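Local structure of siderophore enterobactin esterase (Emericella nidulans, 6GUO) at residues A[239-242]-A[243-246]; A[252-255]-A[256-260]; A[195-198]-A[199-202]; A[179-182]-A[183-187]. The protein hydrolyses the bacterial siderophore enterobactin, specifically cleaving its ester bonds so that the iron it carries is released inside the fungal cell. All coordinates share one frame; numbering follows the deposited sequence.

Contact 1 (A[239-242]-A[243-246])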
loop_
_atom_site.group_PDB
_atom_site.type_symbol
_atom_site.label_atom_id
_atom_site.label_comp_id
_atom_site.label_asym_id
_atom_site.label_seq_id
_atom_site.Cartn_x
_atom_site.Cartn_y
_atom_site.Cartn_z
ATOM N N ASP A 239 3.283 -29.593 -6.723
ATOM C CA ASP A 239 2.418 -29.810 -7.888
ATOM C C ASP A 239 0.953 -29.750 -7.496
ATOM O O ASP A 239 0.174 -29.010 -8.099
ATOM C CB ASP A 239 2.686 -31.168 -8.538
ATOM C CG ASP A 239 4.115 -31.330 -8.986
ATOM O OD1 ASP A 239 4.666 -30.397 -9.601
ATOM O OD2 ASP A 239 4.699 -32.397 -8.714
ATOM N N GLU A 240 0.586 -30.523 -6.478
ATOM C CA GLU A 240 -0.808 -30.601 -6.051
ATOM C C GLU A 240 -1.331 -29.302 -5.467
ATOM O O GLU A 240 -2.487 -28.962 -5.706
ATOM C CB GLU A 240 -1.035 -31.761 -5.070
ATOM C CG GLU A 240 -0.841 -33.145 -5.680
ATOM C CD GLU A 240 -1.425 -33.278 -7.084
ATOM O OE1 GLU A 240 -2.660 -33.192 -7.213
ATOM O OE2 GLU A 240 -0.630 -33.456 -8.049
ATOM N N MET A 241 -0.497 -28.570 -4.728
ATOM C CA MET A 241 -0.922 -27.273 -4.198
ATOM C C MET A 241 -1.171 -26.269 -5.327
ATOM O O MET A 241 -2.130 -25.510 -5.258
ATOM C CB MET A 241 0.062 -26.722 -3.157
ATOM C CG MET A 241 0.049 -27.478 -1.828
ATOM S SD MET A 241 -1.512 -27.434 -0.916
ATOM C CE MET A 241 -1.255 -28.778 0.242
ATOM N N PHE A 242 -0.342 -26.292 -6.371
ATOM C CA PHE A 242 -0.586 -25.471 -7.563
ATOM C C PHE A 242 -1.869 -25.880 -8.299
ATOM O O PHE A 242 -2.652 -25.024 -8.714
ATOM C CB PHE A 242 0.605 -25.518 -8.530
ATOM C CG PHE A 242 0.372 -24.756 -9.808
ATOM C CD1 PHE A 242 0.122 -23.387 -9.774
ATOM C CD2 PHE A 242 0.371 -25.404 -11.043
ATOM C CE1 PHE A 242 -0.108 -22.675 -10.944
ATOM C CE2 PHE A 242 0.142 -24.696 -12.219
ATOM C CZ PHE A 242 -0.098 -23.330 -12.169
ATOM N N LYS A 243 -2.083 -27.184 -8.461
ATOM C CA LYS A 243 -3.289 -27.674 -9.138
ATOM C C LYS A 243 -4.573 -27.334 -8.371
ATOM O O LYS A 243 -5.600 -27.044 -8.994
ATOM C CB LYS A 243 -3.178 -29.170 -9.424
ATOM C CG LYS A 243 -2.136 -29.462 -10.487
ATOM C CD LYS A 243 -1.841 -30.939 -10.617
ATOM C CE LYS A 243 -0.677 -31.169 -11.565
ATOM N NZ LYS A 243 -0.408 -32.619 -11.751
ATOM N N ARG A 244 -4.503 -27.345 -7.036
ATOM C CA ARG A 244 -5.598 -26.841 -6.187
ATOM C C ARG A 244 -5.932 -25.385 -6.507
ATOM O O ARG A 244 -7.103 -25.031 -6.616
ATOM C CB ARG A 244 -5.253 -26.948 -4.697
ATOM C CG ARG A 244 -5.365 -28.345 -4.111
ATOM C CD ARG A 244 -4.602 -28.441 -2.792
ATOM N NE ARG A 244 -5.191 -29.403 -1.858
ATOM C CZ ARG A 244 -5.170 -30.732 -1.992
ATOM N NH1 ARG A 244 -4.597 -31.321 -3.046
ATOM N NH2 ARG A 244 -5.743 -31.490 -1.060
ATOM N N ARG A 245 -4.900 -24.552 -6.651
ATOM C CA ARG A 245 -5.087 -23.145 -7.014
ATOM C C ARG A 245 -5.688 -22.998 -8.417
ATOM O O ARG A 245 -6.547 -22.143 -8.631
ATOM C CB ARG A 245 -3.782 -22.341 -6.879
ATOM C CG ARG A 245 -3.268 -22.264 -5.445
ATOM C CD ARG A 245 -2.327 -21.096 -5.202
ATOM N NE ARG A 245 -1.130 -21.129 -6.057
ATOM C CZ ARG A 245 -0.838 -20.270 -7.041
ATOM N NH1 ARG A 245 -1.648 -19.262 -7.369
ATOM N NH2 ARG A 245 0.301 -20.422 -7.717
ATOM N N GLN A 246 -5.253 -23.836 -9.358
ATOM C CA GLN A 246 -5.857 -23.869 -10.700
ATOM C C GLN A 246 -7.339 -24.219 -10.664
ATOM O O GLN A 246 -8.139 -23.594 -11.366
ATOM C CB GLN A 246 -5.139 -24.861 -11.612
ATOM C CG GLN A 246 -3.760 -24.412 -12.044
ATOM C CD GLN A 246 -3.141 -25.373 -13.034
ATOM O OE1 GLN A 246 -2.996 -26.562 -12.751
ATOM N NE2 GLN A 246 -2.772 -24.866 -14.203
#
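Phe-242 sets its CG anti to the backbone N (chi1 177°), while Gln-246, one turn further on, keeps CG beside its own backbone N and then runs extended; together these torsions lay the glutamine amide over the phenyl ring. Gln-246 CG makes a CH-pi contact 4.0 Å from the centroid of the Phe-242 ring, displaced toward the rim of one face, and Gln-246 CD comes to 3.4 Å from Phe-242 CE2. Amide and ring planes are 27° apart, a slightly splayed stack that suits a flat polar group lying on a partly exposed aromatic. At the edge of the same ring, near its plane, Arg-245 NH2 stands 3.6 Å from Phe-242 CD1. This guanidinium is turned 60° against the ring and is held by a salt bridge to Glu-237 and a hydrogen bond to Val-232 O, so its charge is answered by the preceding loop.

Round the helix, the Glu-240 chain bends at chi2 and brings OE2 to 3.8 Å from Lys-243 NZ, a long salt bridge reached by the straight lysine chain. Met-241 lies alongside Arg-244, pointing the same way, with SD 3.8 Å from Arg-244 CD: flexible thioether against the arginine's CD methylene. Beneath them run four successive i to i+4 backbone bonds, from Lys-243 N to Asp-239 O through to Gln-246 N to Phe-242 O. Asp-239 pairs with Arg-233. Side-chain pairs three and four apart mark an exposed alpha-helix; its N terminus shows in the Ser-238 OG bond to Met-241 N and in early acidic residues, whose negative charge probably interacts favourably with the positive end of the helix dipole.

Contact 2 (A[252-255]-A[256-260])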
loop_
_atom_site.group_PDB
_atom_site.type_symbol
_atom_site.label_atom_id
_atom_site.label_comp_id
_atom_site.label_asym_id
_atom_site.label_seq_id
_atom_site.Cartn_x
_atom_site.Cartn_y
_atom_site.Cartn_z
ATOM N N ARG A 252 -13.888 -19.962 -9.762
ATOM C CA ARG A 252 -14.187 -18.604 -9.302
ATOM C C ARG A 252 -14.227 -17.586 -10.425
ATOM O O ARG A 252 -14.926 -16.578 -10.313
ATOM C CB ARG A 252 -13.214 -18.190 -8.209
ATOM C CG ARG A 252 -13.433 -19.020 -6.961
ATOM C CD ARG A 252 -12.481 -18.667 -5.844
ATOM N NE ARG A 252 -12.668 -19.582 -4.721
ATOM C CZ ARG A 252 -12.260 -19.368 -3.473
ATOM N NH1 ARG A 252 -11.625 -18.246 -3.133
ATOM N NH2 ARG A 252 -12.500 -20.291 -2.546
ATOM N N ARG A 253 -13.475 -17.838 -11.498
ATOM C CA ARG A 253 -13.643 -17.105 -12.748
ATOM C C ARG A 253 -13.574 -15.586 -12.529
ATOM O O ARG A 253 -14.387 -14.827 -13.060
ATOM C CB ARG A 253 -14.980 -17.523 -13.371
ATOM C CG ARG A 253 -15.135 -17.199 -14.839
ATOM C CD ARG A 253 -16.326 -17.928 -15.429
ATOM N NE ARG A 253 -16.465 -17.600 -16.845
ATOM C CZ ARG A 253 -17.123 -16.547 -17.337
ATOM N NH1 ARG A 253 -17.157 -16.371 -18.657
ATOM N NH2 ARG A 253 -17.737 -15.673 -16.544
ATOM N N MET A 254 -12.599 -15.154 -11.734
ATOM C CA MET A 254 -12.532 -13.764 -11.275
ATOM C C MET A 254 -12.471 -12.758 -12.428
ATOM O O MET A 254 -13.259 -11.808 -12.464
ATOM C CB MET A 254 -11.329 -13.570 -10.348
ATOM C CG MET A 254 -11.185 -12.173 -9.757
ATOM S SD MET A 254 -12.586 -11.649 -8.760
ATOM C CE MET A 254 -12.495 -12.782 -7.375
ATOM N N ASN A 255 -11.551 -12.991 -13.364
ATOM C CA ASN A 255 -11.262 -12.046 -14.449
ATOM C C ASN A 255 -12.470 -11.877 -15.374
ATOM O O ASN A 255 -12.894 -10.752 -15.650
ATOM C CB ASN A 255 -10.058 -12.497 -15.297
ATOM C CG ASN A 255 -8.779 -12.682 -14.493
ATOM O OD1 ASN A 255 -8.801 -13.001 -13.302
ATOM N ND2 ASN A 255 -7.643 -12.503 -15.164
ATOM N N ASP A 256 -13.019 -12.996 -15.844
ATOM C CA ASP A 256 -14.170 -12.957 -16.751
ATOM C C ASP A 256 -15.457 -12.466 -16.071
ATOM O O ASP A 256 -16.220 -11.716 -16.683
ATOM C CB ASP A 256 -14.403 -14.321 -17.427
ATOM C CG ASP A 256 -13.309 -14.685 -18.435
ATOM O OD1 ASP A 256 -12.645 -13.783 -18.991
ATOM O OD2 ASP A 256 -13.117 -15.892 -18.682
ATOM N N ASN A 257 -15.699 -12.874 -14.823
ATOM C CA ASN A 257 -16.870 -12.376 -14.077
ATOM C C ASN A 257 -16.829 -10.849 -13.919
ATOM O O ASN A 257 -17.843 -10.180 -14.125
ATOM C CB ASN A 257 -17.008 -13.043 -12.696
ATOM C CG ASN A 257 -17.543 -14.469 -12.765
ATOM O OD1 ASN A 257 -18.000 -14.935 -13.808
ATOM N ND2 ASN A 257 -17.491 -15.171 -11.633
ATOM N N CYS A 258 -15.661 -10.306 -13.570
ATOM C CA CYS A 258 -15.491 -8.853 -13.451
ATOM C C CYS A 258 -15.723 -8.121 -14.764
ATOM O O CYS A 258 -16.471 -7.141 -14.804
ATOM C CB CYS A 258 -14.097 -8.494 -12.945
ATOM S SG CYS A 258 -13.887 -8.752 -11.184
ATOM N N GLU A 259 -15.063 -8.593 -15.824
ATOM C CA GLU A 259 -15.174 -7.970 -17.150
ATOM C C GLU A 259 -16.608 -8.016 -17.680
ATOM O O GLU A 259 -17.091 -7.042 -18.262
ATOM C CB GLU A 259 -14.217 -8.628 -18.157
ATOM C CG GLU A 259 -12.744 -8.270 -17.964
ATOM C CD GLU A 259 -12.384 -6.843 -18.372
ATOM O OE1 GLU A 259 -11.273 -6.398 -18.017
ATOM O OE2 GLU A 259 -13.188 -6.155 -19.040
ATOM N N GLU A 260 -17.287 -9.140 -17.467
ATOM C CA GLU A 260 -18.682 -9.289 -17.899
ATOM C C GLU A 260 -19.637 -8.409 -17.099
ATOM O O GLU A 260 -20.554 -7.822 -17.674
ATOM C CB GLU A 260 -19.122 -10.754 -17.855
ATOM C CG GLU A 260 -18.610 -11.549 -19.047
ATOM C CD GLU A 260 -18.556 -13.042 -18.803
ATOM O OE1 GLU A 260 -19.323 -13.555 -17.959
ATOM O OE2 GLU A 260 -17.732 -13.713 -19.463
HETATM O O HOH W 1 -15.875 -14.165 -9.427
#
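The flat guanidinium of Arg-253 meets three side chains of the following helix, each from a different direction. Asp-256 CB sits over the centre of one face, 3.5 Å from Arg-253 CZ, while the aspartate carboxylate is near in charge only. Arg-253 grips Glu-260 end-on with two nitrogens: Arg-253 NH1 bonds Glu-260 OE2 at 2.8 Å through the syn lone pair, and Arg-253 NH2 bonds Glu-260 OE1 at 3.0 Å from above the carboxylate plane. The two planes stand 47° apart, making this bidentate salt bridge twisted. Asn-257 OD1 takes a further bond from Arg-253 NH2 at 2.8 Å, in the guanidinium plane. NH2 thus serves two acceptors, and the rotation of the group is fixed. A long arginine suits this place: with CG anti to the backbone N and the chain extended to NE, it spans to Glu-260, seven residues on.

The other end of the Asn-257 amide, ND2, gives a hydrogen bond to a water at 2.9 Å, which in turn donates to Arg-252 O, so both ends of the amide are used. Arg-253 has positive phi (53°) and is the N-cap residue of the new helix, its carbonyl accepting from Asn-257 N.

Met-254 and Cys-258, one turn apart, bring SD and SG to 4.0 Å on the buried side, where both pack on Phe-224 of strand 219-225. Asn-255 is held by Ser-226 and Gln-229 and touches Glu-278, which seats the start of helix 254-268, just after helix 239-252, against strands 219-225 and 273-279.

Contact 3 (A[195-198]-A[199-202]); sequences NNRS and ILTE
Arg-197 and Leu-200 meet where two short helical pieces join. Close fitting here belongs to the backbone and the aliphatic residues: Leu-200 N donates to Arg-197 O at 3.1 Å, an i to i+3 bond in which the donor stands well above the carbonyl plane. Ile-199 turns away from the 195-198 segment and packs on Leu-169, His-173 and Phe-176 of helix 166-177, a good use of a branched apolar residue. Leu-200, buried as well, touches Ile-192 and Leu-261, and Glu-202 bonds His-173 ND1.

The solvent side, with Arg-197 and Thr-201 exposed, is held more lightly. Arg-197 crosses the leucine obliquely, its chain turning at chi3 (-65°) so that NH1 comes to 3.6 Å from Leu-200 CD1. That single methyl also touches Arg-197 CB and lies 3.9 Å from Arg-197 CD, and the arginine chain rests against Asn-257 of helix 254-268 too. Thr-201 sits by Ser-198 O, with CB 3.3 Å from that oxygen, and its N makes only a weak bond to it, 3.1 Å long.

Asn-195, Asn-196 and Arg-197 all have positive phi near 50°, a left-handed helical turn of the kind asparagine tolerates well. Asn-195 bonds His-112 O and Ile-114 N, about where the proline-rich insertion that narrows the active site begins. The arrangement is a left-handed turn passing, at Ser-198, into the right-handed helix 199-208 of an alpha/beta-hydrolase.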
loop_
_atom_site.group_PDB
_atom_site.type_symbol
_atom_site.label_atom_id
_atom_site.label_comp_id
_atom_site.label_asym_id
_atom_site.label_seq_id
_atom_site.Cartn_x
_atom_site.Cartn_y
_atom_site.Cartn_z
ATOM N N ASN A 195 -22.014 -18.235 -4.060
ATOM C CA ASN A 195 -23.370 -18.766 -4.035
ATOM C C ASN A 195 -24.001 -18.809 -5.428
ATOM O O ASN A 195 -25.034 -18.183 -5.680
ATOM C CB ASN A 195 -24.230 -17.948 -3.063
ATOM C CG ASN A 195 -25.568 -18.589 -2.798
ATOM O OD1 ASN A 195 -25.690 -19.812 -2.841
ATOM N ND2 ASN A 195 -26.585 -17.768 -2.533
ATOM N N ASN A 196 -23.349 -19.536 -6.334
ATOM C CA ASN A 196 -23.799 -19.664 -7.724
ATOM C C ASN A 196 -24.074 -18.292 -8.361
ATOM O O ASN A 196 -25.096 -18.080 -9.019
ATOM C CB ASN A 196 -25.037 -20.575 -7.790
ATOM C CG ASN A 196 -25.364 -21.033 -9.202
ATOM O OD1 ASN A 196 -24.498 -21.075 -10.077
ATOM N ND2 ASN A 196 -26.626 -21.376 -9.432
ATOM N N ARG A 197 -23.150 -17.359 -8.129
ATOM C CA ARG A 197 -23.230 -15.998 -8.657
ATOM C C ARG A 197 -24.536 -15.267 -8.336
ATOM O O ARG A 197 -25.101 -14.580 -9.186
ATOM C CB ARG A 197 -22.953 -16.002 -10.161
ATOM C CG ARG A 197 -21.546 -16.452 -10.497
ATOM C CD ARG A 197 -21.251 -16.231 -11.964
ATOM N NE ARG A 197 -22.114 -17.071 -12.786
ATOM C CZ ARG A 197 -22.408 -16.865 -14.069
ATOM N NH1 ARG A 197 -21.912 -15.827 -14.744
ATOM N NH2 ARG A 197 -23.216 -17.717 -14.689
ATOM N N SER A 198 -24.985 -15.391 -7.090
ATOM C CA SER A 198 -26.234 -14.758 -6.659
ATOM C C SER A 198 -26.218 -13.226 -6.777
ATOM O O SER A 198 -27.280 -12.628 -6.957
ATOM C CB SER A 198 -26.606 -15.174 -5.231
ATOM O OG SER A 198 -25.661 -14.698 -4.288
ATOM N N ILE A 199 -25.035 -12.600 -6.701
ATOM C CA ILE A 199 -24.919 -11.134 -6.844
ATOM C C ILE A 199 -25.407 -10.621 -8.206
ATOM O O ILE A 199 -25.836 -9.476 -8.311
ATOM C CB ILE A 199 -23.474 -10.616 -6.564
ATOM C CG1 ILE A 199 -23.454 -9.112 -6.235
ATOM C CG2 ILE A 199 -22.537 -10.887 -7.739
ATOM C CD1 ILE A 199 -24.050 -8.746 -4.893
ATOM N N LEU A 200 -25.332 -11.463 -9.238
ATOM C CA LEU A 200 -25.800 -11.093 -10.576
ATOM C C LEU A 200 -27.322 -10.950 -10.664
ATOM O O LEU A 200 -27.820 -10.161 -11.470
ATOM C CB LEU A 200 -25.279 -12.084 -11.625
ATOM C CG LEU A 200 -23.753 -12.216 -11.726
ATOM C CD1 LEU A 200 -23.386 -13.101 -12.910
ATOM C CD2 LEU A 200 -23.051 -10.866 -11.832
ATOM N N THR A 201 -28.050 -11.697 -9.836
ATOM C CA THR A 201 -29.495 -11.484 -9.666
ATOM C C THR A 201 -29.763 -10.059 -9.174
ATOM O O THR A 201 -30.616 -9.360 -9.721
ATOM C CB THR A 201 -30.113 -12.501 -8.683
ATOM O OG1 THR A 201 -29.724 -13.828 -9.058
ATOM C CG2 THR A 201 -31.646 -12.410 -8.673
ATOM N N GLU A 202 -29.006 -9.626 -8.165
ATOM C CA GLU A 202 -29.127 -8.260 -7.640
ATOM C C GLU A 202 -28.663 -7.211 -8.655
ATOM O O GLU A 202 -29.286 -6.165 -8.780
ATOM C CB GLU A 202 -28.367 -8.110 -6.321
ATOM C CG GLU A 202 -28.935 -8.978 -5.207
ATOM C CD GLU A 202 -28.302 -8.716 -3.853
ATOM O OE1 GLU A 202 -27.166 -8.201 -3.799
ATOM O OE2 GLU A 202 -28.947 -9.038 -2.832
#

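Contact 4 (A[179-182]-A[183-187])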
loop_
_atom_site.group_PDB
_atom_site.type_symbol
_atom_site.label_atom_id
_atom_site.label_comp_id
_atom_site.label_asym_id
_atom_site.label_seq_id
_atom_site.Cartn_x
_atom_site.Cartn_y
_atom_site.Cartn_z
ATOM N N PRO A 179 -28.196 1.895 -3.483
ATOM C CA PRO A 179 -27.194 2.675 -4.233
ATOM C C PRO A 179 -26.837 4.056 -3.667
ATOM O O PRO A 179 -25.745 4.552 -3.944
ATOM C CB PRO A 179 -27.814 2.812 -5.635
ATOM C CG PRO A 179 -29.254 2.495 -5.471
ATOM C CD PRO A 179 -29.339 1.524 -4.337
ATOM N N SER A 180 -27.732 4.665 -2.889
ATOM C CA SER A 180 -27.437 5.943 -2.226
ATOM C C SER A 180 -26.570 5.833 -0.962
ATOM O O SER A 180 -26.192 6.868 -0.408
ATOM C CB SER A 180 -28.737 6.675 -1.884
ATOM O OG SER A 180 -29.473 6.938 -3.062
ATOM N N SER A 181 -26.262 4.608 -0.513
ATOM C CA SER A 181 -25.442 4.367 0.690
ATOM C C SER A 181 -24.127 5.127 0.670
ATOM O O SER A 181 -23.724 5.742 1.663
ATOM C CB SER A 181 -25.103 2.881 0.819
ATOM O OG SER A 181 -26.263 2.097 0.967
ATOM N N PHE A 182 -23.444 5.036 -0.471
ATOM C CA PHE A 182 -22.163 5.705 -0.700
ATOM C C PHE A 182 -22.174 6.341 -2.081
ATOM O O PHE A 182 -22.917 5.908 -2.961
ATOM C CB PHE A 182 -21.003 4.697 -0.602
ATOM C CG PHE A 182 -20.904 4.027 0.740
ATOM C CD1 PHE A 182 -20.113 4.569 1.749
ATOM C CD2 PHE A 182 -21.638 2.877 1.013
ATOM C CE1 PHE A 182 -20.043 3.963 2.996
ATOM C CE2 PHE A 182 -21.572 2.267 2.256
ATOM C CZ PHE A 182 -20.778 2.813 3.251
ATOM N N ASP A 183 -21.346 7.361 -2.270
ATOM C CA ASP A 183 -21.203 8.010 -3.583
ATOM C C ASP A 183 -20.392 7.143 -4.543
ATOM O O ASP A 183 -20.703 7.066 -5.741
ATOM C CB ASP A 183 -20.538 9.375 -3.433
ATOM C CG ASP A 183 -21.348 10.318 -2.578
ATOM O OD1 ASP A 183 -22.510 10.575 -2.941
ATOM O OD2 ASP A 183 -20.839 10.789 -1.538
ATOM N N VAL A 184 -19.368 6.489 -3.995
ATOM C CA VAL A 184 -18.390 5.723 -4.761
ATOM C C VAL A 184 -18.227 4.337 -4.144
ATOM O O VAL A 184 -18.112 4.206 -2.929
ATOM C CB VAL A 184 -17.027 6.440 -4.766
ATOM C CG1 VAL A 184 -16.011 5.678 -5.611
ATOM C CG2 VAL A 184 -17.186 7.864 -5.282
ATOM N N TYR A 185 -18.225 3.316 -4.999
ATOM C CA TYR A 185 -18.027 1.929 -4.588
ATOM C C TYR A 185 -16.772 1.414 -5.262
ATOM O O TYR A 185 -16.604 1.552 -6.472
ATOM C CB TYR A 185 -19.225 1.074 -4.977
ATOM C CG TYR A 185 -20.508 1.574 -4.362
ATOM C CD1 TYR A 185 -21.020 0.995 -3.207
ATOM C CD2 TYR A 185 -21.202 2.646 -4.927
ATOM C CE1 TYR A 185 -22.192 1.462 -2.635
ATOM C CE2 TYR A 185 -22.373 3.117 -4.361
ATOM C CZ TYR A 185 -22.861 2.521 -3.214
ATOM O OH TYR A 185 -24.020 2.991 -2.648
ATOM N N LEU A 186 -15.891 0.838 -4.461
ATOM C CA LEU A 186 -14.625 0.312 -4.935
ATOM C C LEU A 186 -14.647 -1.170 -4.595
ATOM O O LEU A 186 -14.453 -1.556 -3.444
ATOM C CB LEU A 186 -13.469 1.050 -4.258
ATOM C CG LEU A 186 -13.492 2.576 -4.390
ATOM C CD1 LEU A 186 -12.476 3.199 -3.450
ATOM C CD2 LEU A 186 -13.223 3.010 -5.824
ATOM N N ALA A 187 -14.951 -1.982 -5.604
ATOM C CA ALA A 187 -15.087 -3.426 -5.453
ATOM C C ALA A 187 -13.861 -4.101 -6.062
ATOM O O ALA A 187 -13.776 -4.272 -7.279
ATOM C CB ALA A 187 -16.359 -3.904 -6.133
#
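Tyr-185 reaches back from the start of its strand to the tight turn at Pro-179 to Phe-182, in the helix-to-strand connection of an alpha/beta-hydrolase fold that brings the chain from helix 166-177 into strand 184-188. Its hydroxyl is bonded twice. Tyr-185 OH donates to Pro-179 O at 2.7 Å, and accepts from Phe-182 N at 3.0 Å with an N-H...O angle of 160°. A tyrosine suits the place because its oxygen can both give and take, satisfying two backbone groups of a largely buried turn that lacks the regular helical bonds, although its residues 179-181 have helical phi and psi.

One face of the ring is covered by the same turn. Phe-182 CB lies over it, in CH-pi contact 4.2 Å from the centroid of the Tyr-185 ring and offset toward its rim. The two aromatic side chains cross at about a right angle, bringing Phe-182 CD2 to 4.0 Å from Tyr-185 CE1. Tyr-185 has CG beside its backbone N (chi1 -59°), the torsion that sends the ring back along the chain toward the turn.

Further out, Ala-174 and Leu-175 of helix 166-177 and Leu-220 of strand 219-225 pack on Tyr-185, while Leu-161 touches Phe-182. Strand bonds to Val-219 and Arg-221 fix the tyrosine backbone, and Asp-183 OD2 accepts from Thr-159 N, tying the residue just before the strand to strand 156-164. Pro-179 O lies at the edge of the Tyr-185 ring, in its plane, yet the hydroxyl stands 65° out of the plane of that carbonyl.

In the fold
From the N terminus, contact 4 comes first, closing the turn between helix 166-177 and strand 184-188, which lies between strands 156-164 and 219-225. Contact 3 follows, joining the short turn 194-197 to helix 199-208. After strand 219-225 and a loop, contact 1 starts helix 239-252 on the outer surface, and contact 2 links its end to helix 254-268. All four are local and in series; none nests in or crosses another. Contacts 2 and 3 alone touch, where Asn-257 ND2 packs on Arg-197 CD at 3.9 Å, tying helix 254-268 to 195-198. Contacts 1 and 4 lie farthest apart, about 36 Å between centres, on opposite sides of the chain's centre.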